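Local coordinates for protein methyltransferase (Geobacter sulfurreducens PCA, PDB 3C3P) that probably transfers methyl groups from S-adenosyl-L-methionine to an oxygen of an acceptor molecule, as a member of the O-methyltransferase family, at residues D126-F131 with C149-A154; M132-F137 with V159-R164. All coordinates share one frame; numbering follows the deposited sequence.

Overall arrangement
Both contacts use the strand 127-133, central in the mixed sheet of this Rossmann-like methyltransferase fold, and their centres lie 19 Å apart. Interaction 1 sits where that strand enters the sheet, beside the short strand 150-151 and the turn leading to Ala154; interaction 2 sits at its carboxyl end, where the chain leaves as a loop. The neighbouring parallel strand 154-159 joins the two, since Ala154 belongs to interaction 1 and Val159 to interaction 2. They also touch directly, Phe131 CE1 packing 3.6 Å from Val159 CG1. In this family the carboxyl ends of the parallel strands border the cofactor and substrate sites; at interaction 2 a 1,2-ethanediol touches Asp135 and Asn160.

Interaction 1. Residues D126-F131 with C149-A154; sequences DIDILF and CLAKNA
Two nearly straight backbone hydrogen bonds join Ile127 to the 149-154 segment in a single parallel bridge opposite Leu150. Ile127 N donates to Cys149 O at 2.9 Å, with an N-H...O angle of 176° and the donor in the carbonyl plane. Ala151 N returns a bond of 2.9 Å to Ile127 O, but arrives 36° out of that carbonyl's plane. The same oxygen is crowded from another direction by the Ala154 methyl, whose CB lies 3.2 Å from Ile127 O.

Apolar contacts flank the bridge. Ile127 has CG1 beside its own backbone N, which sends CD1 to within 3.8 Å of Cys149 CB. Leu150 starts away from the partner segment, yet CG lies beside its backbone N (chi1 -61°), and the CD2 branch comes back to pack 4.1 Å from Leu130 CB and also against Ile127 CB. The Ala151 methyl fits against the carboxylate of Asp128, CB to OD1 3.5 Å.

In the second shell, a type II turn from Ala151 to Ala154, closed by Ala154 N to Ala151 O, brings Ala154 alongside Asp128. A water donates to both Asp128 OD1 (2.7 Å) and Lys152 O (3.0 Å), tying the carboxylate to the turn. Its other oxygen, OD2, accepts from the backbone N of Gln58 and Leu59, so this buried carboxylate is well supplied with donors.

Ile127 packs on Leu59 and Val61; beyond Asp128 the strand runs between strands 59-63 and 154-159, where Leu130 packs on Leu156 and Ile129 on Ala52 of helix 42-55.

Interaction 2. Residues M132-F137 with V159-R164; sequences MDCDVF and VNALRR. With EDO (1,2-ethanediol), chain K.
The contact lies at the carboxyl ends of two adjacent parallel strands of a Rossmann-like methyltransferase sheet, where each strand gives way to a loop. The last rung of the ladder has Val159 N donating to Met132 O (a selenomethionine) at 2.7 Å, nearly along the C=O axis, and Cys134 N donating to Val159 O at 3.0 Å, so Asp133 is bridged to Val159. Val159 CG2, in the crowded position between backbone N and carbonyl carbon, packs over Asp133 CA.

With CG anti to the backbone N (chi1 -174°), Asp133 carries OD1 to two donors. Asn160 ND2 meets it at 2.7 Å, 43° out of the carboxylate plane, while Asp135 N, at 2.9 Å, closes an Asx turn on the same oxygen. Asp133 O accepts from both Val136 N and Phe137 N, which curls the loop after the strand. In catechol O-methyltransferase and its metal-dependent relatives these strand ends supply metal ligands; here Asn160 pairs directly with Asp133. An alanine in place of Asp133 would lack OD1, losing the Asx turn and the bond to Asn160, and would probably leave the two loops less firmly joined.

Farther out, the Asp135 carboxylate stacks on the Arg164 guanidinium, their planes 18° apart and OD1 3.6 Å above the guanidinium centre: a long salt bridge made through charge, with no N-H aimed at OD1. Arg164 NH1 adds a weak bond to Asp135 O at 3.4 Å, while Asp135 OD2 accepts from Gly165 N. A 1,2-ethanediol, probably from the crystallisation liquor, places O1 2.5 Å from Asp135 OD1 and 2.5 Å from Asn160 O; its O2 donates to Asn160 O.

Interaction 1. Residues D126-F131 with C149-A154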
loop_
_atom_site.group_PDB
_atom_site.type_symbol
_atom_site.label_atom_id
_atom_site.label_comp_id
_atom_site.label_asym_id
_atom_site.label_seq_id
_atom_site.Cartn_x
_atom_site.Cartn_y
_atom_site.Cartn_z
ATOM N N ASP A 126 15.719 5.293 14.524
ATOM C CA ASP A 126 15.094 5.956 13.373
ATOM C C ASP A 126 14.795 4.997 12.235
ATOM O O ASP A 126 15.166 5.206 11.091
ATOM C CB ASP A 126 15.974 7.101 12.876
ATOM C CG ASP A 126 16.033 8.253 13.859
ATOM O OD1 ASP A 126 14.980 8.617 14.427
ATOM O OD2 ASP A 126 17.126 8.819 14.023
ATOM N N ILE A 127 14.170 3.902 12.610
ATOM C CA ILE A 127 13.717 2.879 11.652
ATOM C C ILE A 127 12.525 3.449 10.878
ATOM O O ILE A 127 11.550 3.898 11.469
ATOM C CB ILE A 127 13.313 1.556 12.354
ATOM C CG1 ILE A 127 14.505 0.955 13.136
ATOM C CG2 ILE A 127 12.759 0.534 11.329
ATOM C CD1 ILE A 127 14.122 -0.234 14.042
ATOM N N ASP A 128 12.630 3.412 9.547
ATOM C CA ASP A 128 11.587 3.926 8.617
ATOM C C ASP A 128 10.580 2.859 8.281
ATOM O O ASP A 128 9.402 3.151 8.101
ATOM C CB ASP A 128 12.221 4.517 7.356
ATOM C CG ASP A 128 13.067 5.734 7.672
ATOM O OD1 ASP A 128 12.551 6.628 8.380
ATOM O OD2 ASP A 128 14.235 5.791 7.235
ATOM N N ILE A 129 11.065 1.631 8.142
ATOM C CA ILE A 129 10.201 0.485 7.875
ATOM C C ILE A 129 10.621 -0.659 8.756
ATOM O O ILE A 129 11.771 -1.052 8.779
ATOM C CB ILE A 129 10.203 -0.034 6.411
ATOM C CG1 ILE A 129 9.684 1.014 5.448
ATOM C CG2 ILE A 129 9.343 -1.290 6.306
ATOM C CD1 ILE A 129 9.588 0.540 4.036
ATOM N N LEU A 130 9.672 -1.145 9.524
ATOM C CA LEU A 130 9.888 -2.287 10.401
ATOM C C LEU A 130 9.014 -3.428 9.885
ATOM O O LEU A 130 7.758 -3.358 9.870
ATOM C CB LEU A 130 9.583 -1.958 11.863
ATOM C CG LEU A 130 9.751 -3.171 12.799
ATOM C CD1 LEU A 130 11.208 -3.650 12.792
ATOM C CD2 LEU A 130 9.282 -2.899 14.233
ATOM N N PHE A 131 9.699 -4.466 9.416
ATOM C CA PHE A 131 9.040 -5.650 8.875
ATOM C C PHE A 131 8.818 -6.645 9.993
ATOM O O PHE A 131 9.686 -6.836 10.852
ATOM C CB PHE A 131 9.854 -6.290 7.754
ATOM C CG PHE A 131 9.218 -7.523 7.166
ATOM C CD1 PHE A 131 8.290 -7.418 6.130
ATOM C CD2 PHE A 131 9.539 -8.779 7.638
ATOM C CE1 PHE A 131 7.717 -8.560 5.568
ATOM C CE2 PHE A 131 8.951 -9.932 7.080
ATOM C CZ PHE A 131 8.049 -9.806 6.054
ATOM N N CYS A 149 12.403 2.854 18.759
ATOM C CA CYS A 149 13.408 2.714 17.693
ATOM C C CYS A 149 12.907 3.231 16.373
ATOM O O CYS A 149 13.659 3.367 15.405
ATOM C CB CYS A 149 13.794 1.239 17.547
ATOM S SG CYS A 149 14.474 0.508 19.079
ATOM N N LEU A 150 11.632 3.573 16.365
ATOM C CA LEU A 150 10.984 4.045 15.132
ATOM C C LEU A 150 11.187 5.526 14.841
ATOM O O LEU A 150 11.229 6.360 15.733
ATOM C CB LEU A 150 9.474 3.739 15.132
ATOM C CG LEU A 150 9.013 2.282 15.204
ATOM C CD1 LEU A 150 7.494 2.247 15.162
ATOM C CD2 LEU A 150 9.618 1.464 14.069
ATOM N N ALA A 151 11.342 5.826 13.563
ATOM C CA ALA A 151 11.461 7.206 13.122
ATOM C C ALA A 151 10.078 7.801 13.019
ATOM O O ALA A 151 9.072 7.097 12.996
ATOM C CB ALA A 151 12.110 7.289 11.761
ATOM N N LYS A 152 10.049 9.123 12.983
ATOM C CA LYS A 152 8.804 9.832 12.763
ATOM C C LYS A 152 8.173 9.279 11.483
ATOM O O LYS A 152 8.853 9.146 10.459
ATOM C CB LYS A 152 9.048 11.327 12.546
ATOM C CG LYS A 152 7.797 12.092 12.122
ATOM C CD LYS A 152 8.042 13.587 11.911
ATOM C CE LYS A 152 6.801 14.239 11.329
ATOM N NZ LYS A 152 6.961 15.726 11.177
ATOM N N ASN A 153 6.880 8.977 11.555
ATOM C CA ASN A 153 6.102 8.503 10.399
ATOM C C ASN A 153 6.586 7.177 9.802
ATOM O O ASN A 153 6.427 6.908 8.589
ATOM C CB ASN A 153 6.000 9.576 9.283
ATOM C CG ASN A 153 5.255 10.852 9.704
ATOM O OD1 ASN A 153 5.529 11.924 9.147
ATOM N ND2 ASN A 153 4.345 10.755 10.672
ATOM N N ALA A 154 7.195 6.364 10.656
ATOM C CA ALA A 154 7.608 5.010 10.247
ATOM C C ALA A 154 6.388 4.196 9.852
ATOM O O ALA A 154 5.266 4.465 10.252
ATOM C CB ALA A 154 8.333 4.277 11.359
HETATM O O HOH W 1 9.853 6.947 8.706
#

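Interaction 2. Residues M132-F137 with V159-R164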
loop_
_atom_site.group_PDB
_atom_site.type_symbol
_atom_site.label_atom_id
_atom_site.label_comp_id
_atom_site.label_asym_id
_atom_site.label_seq_id
_atom_site.Cartn_x
_atom_site.Cartn_y
_atom_site.Cartn_z
HETATM N N MSE A 132 7.650 -7.269 9.968
HETATM C CA MSE A 132 7.306 -8.203 10.995
HETATM C C MSE A 132 6.482 -9.404 10.511
HETATM O O MSE A 132 5.655 -9.273 9.622
HETATM C CB MSE A 132 6.441 -7.399 11.941
HETATM C CG MSE A 132 6.690 -7.718 13.284
HETATM SE SE MSE A 132 5.245 -7.008 14.296
HETATM C CE MSE A 132 5.442 -5.090 13.875
ATOM N N ASP A 133 6.751 -10.569 11.098
ATOM C CA ASP A 133 6.001 -11.819 10.811
ATOM C C ASP A 133 5.136 -12.194 12.035
ATOM O O ASP A 133 5.626 -12.565 13.099
ATOM C CB ASP A 133 6.936 -12.962 10.414
ATOM C CG ASP A 133 6.183 -14.224 9.972
ATOM O OD1 ASP A 133 4.951 -14.341 10.203
ATOM O OD2 ASP A 133 6.845 -15.120 9.402
ATOM N N CYS A 134 3.833 -12.075 11.851
ATOM C CA CYS A 134 2.877 -12.354 12.914
ATOM C C CYS A 134 2.868 -13.788 13.392
ATOM O O CYS A 134 2.309 -14.063 14.453
ATOM C CB CYS A 134 1.450 -11.964 12.508
ATOM S SG CYS A 134 1.219 -10.190 12.272
ATOM N N ASP A 135 3.471 -14.696 12.632
ATOM C CA ASP A 135 3.547 -16.121 13.010
ATOM C C ASP A 135 4.628 -16.383 14.021
ATOM O O ASP A 135 4.587 -17.352 14.771
ATOM C CB ASP A 135 3.887 -17.017 11.817
ATOM C CG ASP A 135 2.740 -17.210 10.889
ATOM O OD1 ASP A 135 1.603 -16.904 11.284
ATOM O OD2 ASP A 135 2.974 -17.729 9.786
ATOM N N VAL A 136 5.602 -15.491 14.025
ATOM C CA VAL A 136 6.777 -15.599 14.883
ATOM C C VAL A 136 6.778 -14.710 16.101
ATOM O O VAL A 136 7.354 -15.060 17.135
ATOM C CB VAL A 136 8.058 -15.240 14.089
ATOM C CG1 VAL A 136 9.285 -15.324 14.988
ATOM C CG2 VAL A 136 8.214 -16.146 12.897
ATOM N N PHE A 137 6.139 -13.564 15.993
ATOM C CA PHE A 137 6.128 -12.628 17.096
ATOM C C PHE A 137 4.781 -12.097 17.476
ATOM O O PHE A 137 3.904 -11.910 16.639
ATOM C CB PHE A 137 6.947 -11.390 16.725
ATOM C CG PHE A 137 8.326 -11.697 16.269
ATOM C CD1 PHE A 137 9.337 -11.925 17.184
ATOM C CD2 PHE A 137 8.618 -11.744 14.916
ATOM C CE1 PHE A 137 10.622 -12.214 16.759
ATOM C CE2 PHE A 137 9.897 -12.022 14.484
ATOM C CZ PHE A 137 10.902 -12.258 15.407
ATOM N N VAL A 159 3.306 -9.310 8.214
ATOM C CA VAL A 159 2.766 -10.334 7.334
ATOM C C VAL A 159 2.098 -11.436 8.139
ATOM O O VAL A 159 2.198 -11.490 9.380
ATOM C CB VAL A 159 3.824 -10.904 6.350
ATOM C CG1 VAL A 159 4.307 -9.779 5.383
ATOM C CG2 VAL A 159 4.996 -11.611 7.080
ATOM N N ASN A 160 1.431 -12.308 7.403
ATOM C CA ASN A 160 0.684 -13.455 7.990
ATOM C C ASN A 160 -0.298 -12.961 9.041
ATOM O O ASN A 160 -0.511 -13.575 10.087
ATOM C CB ASN A 160 1.636 -14.500 8.567
ATOM C CG ASN A 160 2.585 -15.030 7.531
ATOM O OD1 ASN A 160 2.220 -15.168 6.371
ATOM N ND2 ASN A 160 3.818 -15.309 7.935
ATOM N N ALA A 161 -0.897 -11.825 8.723
ATOM C CA ALA A 161 -1.883 -11.141 9.581
ATOM C C ALA A 161 -3.307 -11.751 9.637
ATOM O O ALA A 161 -4.014 -11.541 10.620
ATOM C CB ALA A 161 -1.975 -9.679 9.219
ATOM N N LEU A 162 -3.710 -12.486 8.594
ATOM C CA LEU A 162 -5.050 -13.103 8.516
ATOM C C LEU A 162 -4.997 -14.609 8.623
ATOM O O LEU A 162 -5.948 -15.243 9.065
ATOM C CB LEU A 162 -5.811 -12.670 7.249
ATOM C CG LEU A 162 -6.177 -11.186 7.248
ATOM C CD1 LEU A 162 -6.799 -10.800 5.930
ATOM C CD2 LEU A 162 -7.097 -10.832 8.465
ATOM N N ARG A 163 -3.895 -15.182 8.205
ATOM C CA ARG A 163 -3.712 -16.627 8.308
ATOM C C ARG A 163 -2.235 -16.940 8.381
ATOM O O ARG A 163 -1.385 -16.155 7.953
ATOM C CB ARG A 163 -4.351 -17.364 7.147
ATOM C CG ARG A 163 -3.637 -17.139 5.866
ATOM C CD ARG A 163 -4.353 -17.797 4.745
ATOM N NE ARG A 163 -3.654 -17.561 3.484
ATOM C CZ ARG A 163 -4.131 -17.908 2.299
ATOM N NH1 ARG A 163 -5.302 -18.500 2.201
ATOM N NH2 ARG A 163 -3.441 -17.660 1.204
ATOM N N ARG A 164 -1.961 -18.092 8.972
ATOM C CA ARG A 164 -0.591 -18.562 9.181
ATOM C C ARG A 164 0.133 -18.871 7.903
ATOM O O ARG A 164 -0.450 -19.323 6.913
ATOM C CB ARG A 164 -0.569 -19.751 10.158
ATOM C CG ARG A 164 0.813 -20.302 10.469
ATOM C CD ARG A 164 0.750 -21.080 11.789
ATOM N NE ARG A 164 0.302 -20.158 12.839
ATOM C CZ ARG A 164 1.099 -19.520 13.696
ATOM N NH1 ARG A 164 2.409 -19.754 13.713
ATOM N NH2 ARG A 164 0.570 -18.685 14.584
HETATM C C1 EDO K . -1.232 -16.091 12.534
HETATM O O1 EDO K . -0.205 -15.340 11.870
HETATM C C2 EDO K . -2.642 -15.780 12.023
HETATM O O2 EDO K . -2.782 -14.374 11.805
#